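Endoglucanase, family GH5 (Zobellia galactanivorans, PDB 6GL2) hydrolyses hemicellulose as a family 5 glycoside hydrolase, probably acting on mixed-linked glucan, with possible cellulase activity. Local coordinates at residues L64-K69 and D86-I91; D286-A291 and P329-A334. One frame throughout, in Å; residues are numbered along the deposited sequence.

Contact 1: L64-K69 and D86-I91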
loop_
_atom_site.group_PDB
_atom_site.type_symbol
_atom_site.label_atom_id
_atom_site.label_comp_id
_atom_site.label_asym_id
_atom_site.label_seq_id
_atom_site.Cartn_x
_atom_site.Cartn_y
_atom_site.Cartn_z
ATOM N N LEU A 64 1.796 5.753 3.556
ATOM C CA LEU A 64 2.285 5.838 4.930
ATOM C C LEU A 64 1.954 4.517 5.601
ATOM O O LEU A 64 0.951 4.354 6.320
ATOM C CB LEU A 64 1.558 7.036 5.625
ATOM C CG LEU A 64 1.887 7.263 7.083
ATOM C CD1 LEU A 64 3.402 7.273 7.288
ATOM C CD2 LEU A 64 1.195 8.588 7.521
ATOM N N PRO A 65 2.839 3.519 5.359
ATOM C CA PRO A 65 2.543 2.216 5.986
ATOM C C PRO A 65 2.855 2.264 7.498
ATOM O O PRO A 65 3.780 2.904 7.940
ATOM C CB PRO A 65 3.549 1.335 5.236
ATOM C CG PRO A 65 4.668 2.216 4.837
ATOM C CD PRO A 65 4.012 3.497 4.545
ATOM N N VAL A 66 1.936 1.652 8.240
ATOM C CA VAL A 66 2.104 1.731 9.700
ATOM C C VAL A 66 1.895 0.331 10.231
ATOM O O VAL A 66 0.917 -0.372 9.953
ATOM C CB VAL A 66 1.000 2.631 10.338
ATOM C CG1 VAL A 66 1.149 2.685 11.855
ATOM C CG2 VAL A 66 1.061 4.062 9.771
ATOM N N THR A 67 2.806 -0.073 11.096
ATOM C CA THR A 67 2.718 -1.326 11.889
ATOM C C THR A 67 2.225 -0.917 13.270
ATOM O O THR A 67 2.779 -0.002 13.888
ATOM C CB THR A 67 4.049 -2.082 11.918
ATOM O OG1 THR A 67 4.333 -2.549 10.596
ATOM C CG2 THR A 67 4.000 -3.268 12.938
ATOM N N TRP A 68 1.170 -1.543 13.722
ATOM C CA TRP A 68 0.459 -1.133 14.946
ATOM C C TRP A 68 0.781 -2.038 16.113
ATOM O O TRP A 68 0.532 -1.640 17.237
ATOM C CB TRP A 68 -1.082 -1.119 14.685
ATOM C CG TRP A 68 -1.446 -0.164 13.610
ATOM C CD1 TRP A 68 -1.497 -0.418 12.261
ATOM C CD2 TRP A 68 -1.795 1.242 13.720
ATOM N NE1 TRP A 68 -1.834 0.701 11.582
ATOM C CE2 TRP A 68 -2.044 1.732 12.404
ATOM C CE3 TRP A 68 -1.900 2.104 14.805
ATOM C CZ2 TRP A 68 -2.364 3.060 12.136
ATOM C CZ3 TRP A 68 -2.194 3.446 14.542
ATOM C CH2 TRP A 68 -2.497 3.874 13.240
ATOM N N LYS A 69 1.283 -3.231 15.884
ATOM C CA LYS A 69 1.446 -4.277 16.939
ATOM C C LYS A 69 2.095 -3.769 18.221
ATOM O O LYS A 69 1.592 -4.035 19.322
ATOM C CB LYS A 69 2.201 -5.486 16.345
ATOM C CG LYS A 69 2.337 -6.605 17.388
ATOM C CD LYS A 69 2.996 -7.834 16.848
ATOM C CE LYS A 69 3.367 -8.836 17.964
ATOM N NZ LYS A 69 3.097 -8.323 19.365
ATOM N N ASP A 86 -0.661 9.952 17.390
ATOM C CA ASP A 86 -0.179 11.311 17.179
ATOM C C ASP A 86 0.916 11.315 16.091
ATOM O O ASP A 86 0.951 12.245 15.267
ATOM C CB ASP A 86 0.361 11.923 18.465
ATOM C CG ASP A 86 -0.709 12.286 19.474
ATOM O OD1 ASP A 86 -1.880 12.296 19.248
ATOM O OD2 ASP A 86 -0.236 12.471 20.675
ATOM N N LYS A 87 1.863 10.402 16.212
ATOM C CA LYS A 87 2.934 10.306 15.217
ATOM C C LYS A 87 2.438 10.042 13.800
ATOM O O LYS A 87 2.952 10.633 12.853
ATOM C CB LYS A 87 3.977 9.296 15.620
ATOM C CG LYS A 87 4.741 9.667 16.886
ATOM C CD LYS A 87 5.649 8.534 17.318
ATOM C CE LYS A 87 6.921 9.097 17.906
ATOM N NZ LYS A 87 8.041 8.097 18.067
ATOM N N VAL A 88 1.530 9.104 13.683
ATOM C CA VAL A 88 0.955 8.822 12.403
ATOM C C VAL A 88 0.314 10.089 11.839
ATOM O O VAL A 88 0.455 10.437 10.658
ATOM C CB VAL A 88 -0.025 7.640 12.459
ATOM C CG1 VAL A 88 -0.742 7.480 11.104
ATOM C CG2 VAL A 88 0.648 6.381 12.966
ATOM N N GLU A 89 -0.505 10.734 12.699
ATOM C CA GLU A 89 -1.213 11.930 12.245
ATOM C C GLU A 89 -0.253 13.044 11.806
ATOM O O GLU A 89 -0.544 13.739 10.852
ATOM C CB GLU A 89 -2.176 12.338 13.361
ATOM C CG GLU A 89 -3.016 13.546 13.019
ATOM C CD GLU A 89 -4.212 13.787 13.970
ATOM O OE1 GLU A 89 -4.065 13.414 15.127
ATOM O OE2 GLU A 89 -5.139 14.573 13.562
ATOM N N ALA A 90 0.797 13.220 12.565
ATOM C CA ALA A 90 1.721 14.240 12.193
ATOM C C ALA A 90 2.292 14.035 10.786
ATOM O O ALA A 90 2.398 14.996 10.024
ATOM C CB ALA A 90 2.838 14.305 13.202
ATOM N N ILE A 91 2.714 12.803 10.476
ATOM C CA ILE A 91 3.269 12.541 9.157
ATOM C C ILE A 91 2.232 12.687 8.081
ATOM O O ILE A 91 2.428 13.239 7.013
ATOM C CB ILE A 91 3.979 11.182 9.103
ATOM C CG1 ILE A 91 5.073 11.072 10.110
ATOM C CG2 ILE A 91 4.427 10.833 7.676
ATOM C CD1 ILE A 91 5.590 9.681 10.362
#
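V66 and V88 meet tip to tip, the CG2 methyl of V88 lying against the isopropyl fork of V66, 3.9 Å from CG1 and 4.0 Å from CG2. With V66 CG1 anti to its backbone N (chi1 178°), this methyl also sits over one face of the W68 indole, 3.3 Å above the ring plane and displaced toward the rim. W68 crosses the V88 side chain at about a right angle and brings its CH2 within 4.0 Å of the same V88 CG2, which is thus shared by a valine and a tryptophan. The indole N-H is bonded outward: NE1 donates to the backbone O of N105, and the W68 ring meets that of W84 at about 90°. About one helical turn after V88, I91 receives L64. The leucine, its CG anti to the backbone N (chi1 178°), spreads its two methyls around I91 CG2, CD1 at 3.7 Å and CD2 at 3.9 Å; CD2 also lies 3.7 Å from the V88 carbonyl O. No hydrogen bond crosses the contact, and all five touching residues are buried. Branched methyls and the CH2 corner of an indole hold the end of strand 61-64 and the loop after it against helix 82-96, an apolar strand-to-helix seam of the barrel that depends on shape and exclusion of water.

Contact 2: D286-A291 and P329-A334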
loop_
_atom_site.group_PDB
_atom_site.type_symbol
_atom_site.label_atom_id
_atom_site.label_comp_id
_atom_site.label_asym_id
_atom_site.label_seq_id
_atom_site.Cartn_x
_atom_site.Cartn_y
_atom_site.Cartn_z
ATOM N N ASP A 286 19.272 -0.318 -16.290
ATOM C CA ASP A 286 18.131 -1.219 -16.454
ATOM C C ASP A 286 17.060 -0.923 -15.392
ATOM O O ASP A 286 15.864 -1.016 -15.706
ATOM C CB ASP A 286 18.522 -2.710 -16.538
ATOM C CG ASP A 286 19.233 -3.124 -17.883
ATOM O OD1 ASP A 286 19.516 -2.301 -18.783
ATOM O OD2 ASP A 286 19.533 -4.339 -17.930
ATOM N N ARG A 287 17.419 -0.555 -14.157
ATOM C CA ARG A 287 16.435 -0.122 -13.173
ATOM C C ARG A 287 15.642 1.055 -13.686
ATOM O O ARG A 287 14.461 1.180 -13.518
ATOM C CB ARG A 287 17.018 0.239 -11.823
ATOM C CG ARG A 287 17.484 -0.879 -10.996
ATOM C CD ARG A 287 17.932 -0.284 -9.678
ATOM N NE ARG A 287 16.970 0.041 -8.635
ATOM C CZ ARG A 287 17.196 0.781 -7.547
ATOM N NH1 ARG A 287 18.187 1.610 -7.509
ATOM N NH2 ARG A 287 16.414 0.692 -6.459
ATOM N N LEU A 288 16.344 2.024 -14.306
ATOM C CA LEU A 288 15.718 3.165 -14.844
ATOM C C LEU A 288 14.764 2.823 -16.006
ATOM O O LEU A 288 13.609 3.336 -16.072
ATOM C CB LEU A 288 16.757 4.195 -15.393
ATOM C CG LEU A 288 16.209 5.480 -15.952
ATOM C CD1 LEU A 288 15.252 6.247 -15.022
ATOM C CD2 LEU A 288 17.378 6.375 -16.447
ATOM N N ALA A 289 15.229 1.996 -16.942
ATOM C CA ALA A 289 14.386 1.538 -18.052
ATOM C C ALA A 289 13.127 0.830 -17.557
ATOM O O ALA A 289 12.052 1.080 -18.028
ATOM C CB ALA A 289 15.139 0.590 -18.987
ATOM N N HIS A 290 13.285 -0.029 -16.581
ATOM C CA HIS A 290 12.167 -0.771 -15.999
ATOM C C HIS A 290 11.192 0.224 -15.315
ATOM O O HIS A 290 9.970 0.143 -15.503
ATOM C CB HIS A 290 12.711 -1.759 -14.972
ATOM C CG HIS A 290 11.623 -2.427 -14.214
ATOM N ND1 HIS A 290 11.175 -1.934 -12.995
ATOM C CD2 HIS A 290 10.912 -3.594 -14.455
ATOM C CE1 HIS A 290 10.281 -2.771 -12.536
ATOM N NE2 HIS A 290 10.009 -3.725 -13.475
ATOM N N ALA A 291 11.699 1.209 -14.526
ATOM C CA ALA A 291 10.838 2.174 -13.845
ATOM C C ALA A 291 10.032 2.973 -14.825
ATOM O O ALA A 291 8.815 3.209 -14.650
ATOM C CB ALA A 291 11.664 3.019 -12.844
ATOM N N PRO A 329 17.585 10.318 -8.632
ATOM C CA PRO A 329 16.534 11.232 -9.058
ATOM C C PRO A 329 15.888 10.814 -10.392
ATOM O O PRO A 329 14.729 11.121 -10.602
ATOM C CB PRO A 329 17.246 12.552 -9.209
ATOM C CG PRO A 329 18.661 12.232 -9.386
ATOM C CD PRO A 329 18.906 11.005 -8.563
ATOM N N GLU A 330 16.664 10.155 -11.267
ATOM C CA GLU A 330 16.098 9.819 -12.568
ATOM C C GLU A 330 15.021 8.747 -12.468
ATOM O O GLU A 330 14.087 8.762 -13.218
ATOM C CB GLU A 330 17.180 9.382 -13.548
ATOM C CG GLU A 330 18.217 10.453 -13.795
ATOM C CD GLU A 330 17.598 11.824 -13.936
ATOM O OE1 GLU A 330 16.844 12.048 -14.935
ATOM O OE2 GLU A 330 17.810 12.695 -13.027
ATOM N N ILE A 331 15.117 7.830 -11.487
ATOM C CA ILE A 331 14.020 6.883 -11.214
ATOM C C ILE A 331 12.786 7.657 -10.837
ATOM O O ILE A 331 11.699 7.373 -11.294
ATOM C CB ILE A 331 14.403 5.770 -10.200
ATOM C CG1 ILE A 331 15.520 4.865 -10.760
ATOM C CG2 ILE A 331 13.175 4.943 -9.770
ATOM C CD1 ILE A 331 16.089 3.831 -9.811
ATOM N N ALA A 332 12.980 8.570 -9.855
ATOM C CA ALA A 332 11.824 9.359 -9.401
ATOM C C ALA A 332 11.141 10.105 -10.556
ATOM O O ALA A 332 9.936 10.104 -10.697
ATOM C CB ALA A 332 12.201 10.295 -8.254
ATOM N N GLU A 333 12.015 10.727 -11.344
ATOM C CA GLU A 333 11.487 11.534 -12.460
ATOM C C GLU A 333 10.786 10.662 -13.467
ATOM O O GLU A 333 9.766 11.069 -14.009
ATOM C CB GLU A 333 12.630 12.339 -13.089
ATOM C CG GLU A 333 13.012 13.534 -12.234
ATOM C CD GLU A 333 14.448 14.000 -12.416
ATOM O OE1 GLU A 333 15.054 13.605 -13.428
ATOM O OE2 GLU A 333 14.960 14.761 -11.580
ATOM N N ALA A 334 11.271 9.451 -13.679
ATOM C CA ALA A 334 10.654 8.519 -14.627
ATOM C C ALA A 334 9.310 8.067 -14.163
ATOM O O ALA A 334 8.402 7.831 -14.994
ATOM C CB ALA A 334 11.526 7.289 -14.743
#
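L288 lays its CD1 methyl against the start of helix 329-336, 3.3 Å from the backbone O of E330, a tight methyl-to-carbonyl approach, and 3.9 Å from A334 CB. That carbonyl already accepts the hydrogen bond from A334 N, so the methyl packs beside an intrahelical bond. The side chains of L288 and E330 run side by side in the same direction, with L288 CD1 4.0 Å from E330 CB; the carboxylate leads away from the contact. On the buried flank, I331 uses both of its branches. Its CG2 methyl touches A291 CB at 3.9 Å, while CD1 lies over one face of the R287 guanidinium, 3.7 Å above the plane and offset toward the rim. The NH2 of that guanidinium donates a hydrogen bond to the backbone O of S278. Small alanines on both helices accompany an axis separation of 9.0 Å, and the segments run nearly parallel, at 12°, as neighbouring helices of a TIM barrel do. Beneath them, R287 and I331 both rest on W307 of strand 304-307, while A332, turned away from helix 284-301, touches M57 of helix 48-57.

Overall arrangement
Both contacts belong to one parallel eight-stranded beta/alpha barrel, but to separate parts of its wall: their centres lie 28 Å apart, and their nearest atoms about 16 Å. They follow in series along the chain. Contact 1 joins the end of the second strand, 61-64, and its following loop to helix 82-96, which leads on to strand 101-105; its centre is about 13 Å from the centre of the chain. Contact 2, its centre about 20 Å from that point, joins helix 284-301, which precedes the last strand, 304-307, to helix 329-336, which follows it. One contact thus sets a strand end and loop against a helix early in the chain, the other pairs two helices flanking the last strand.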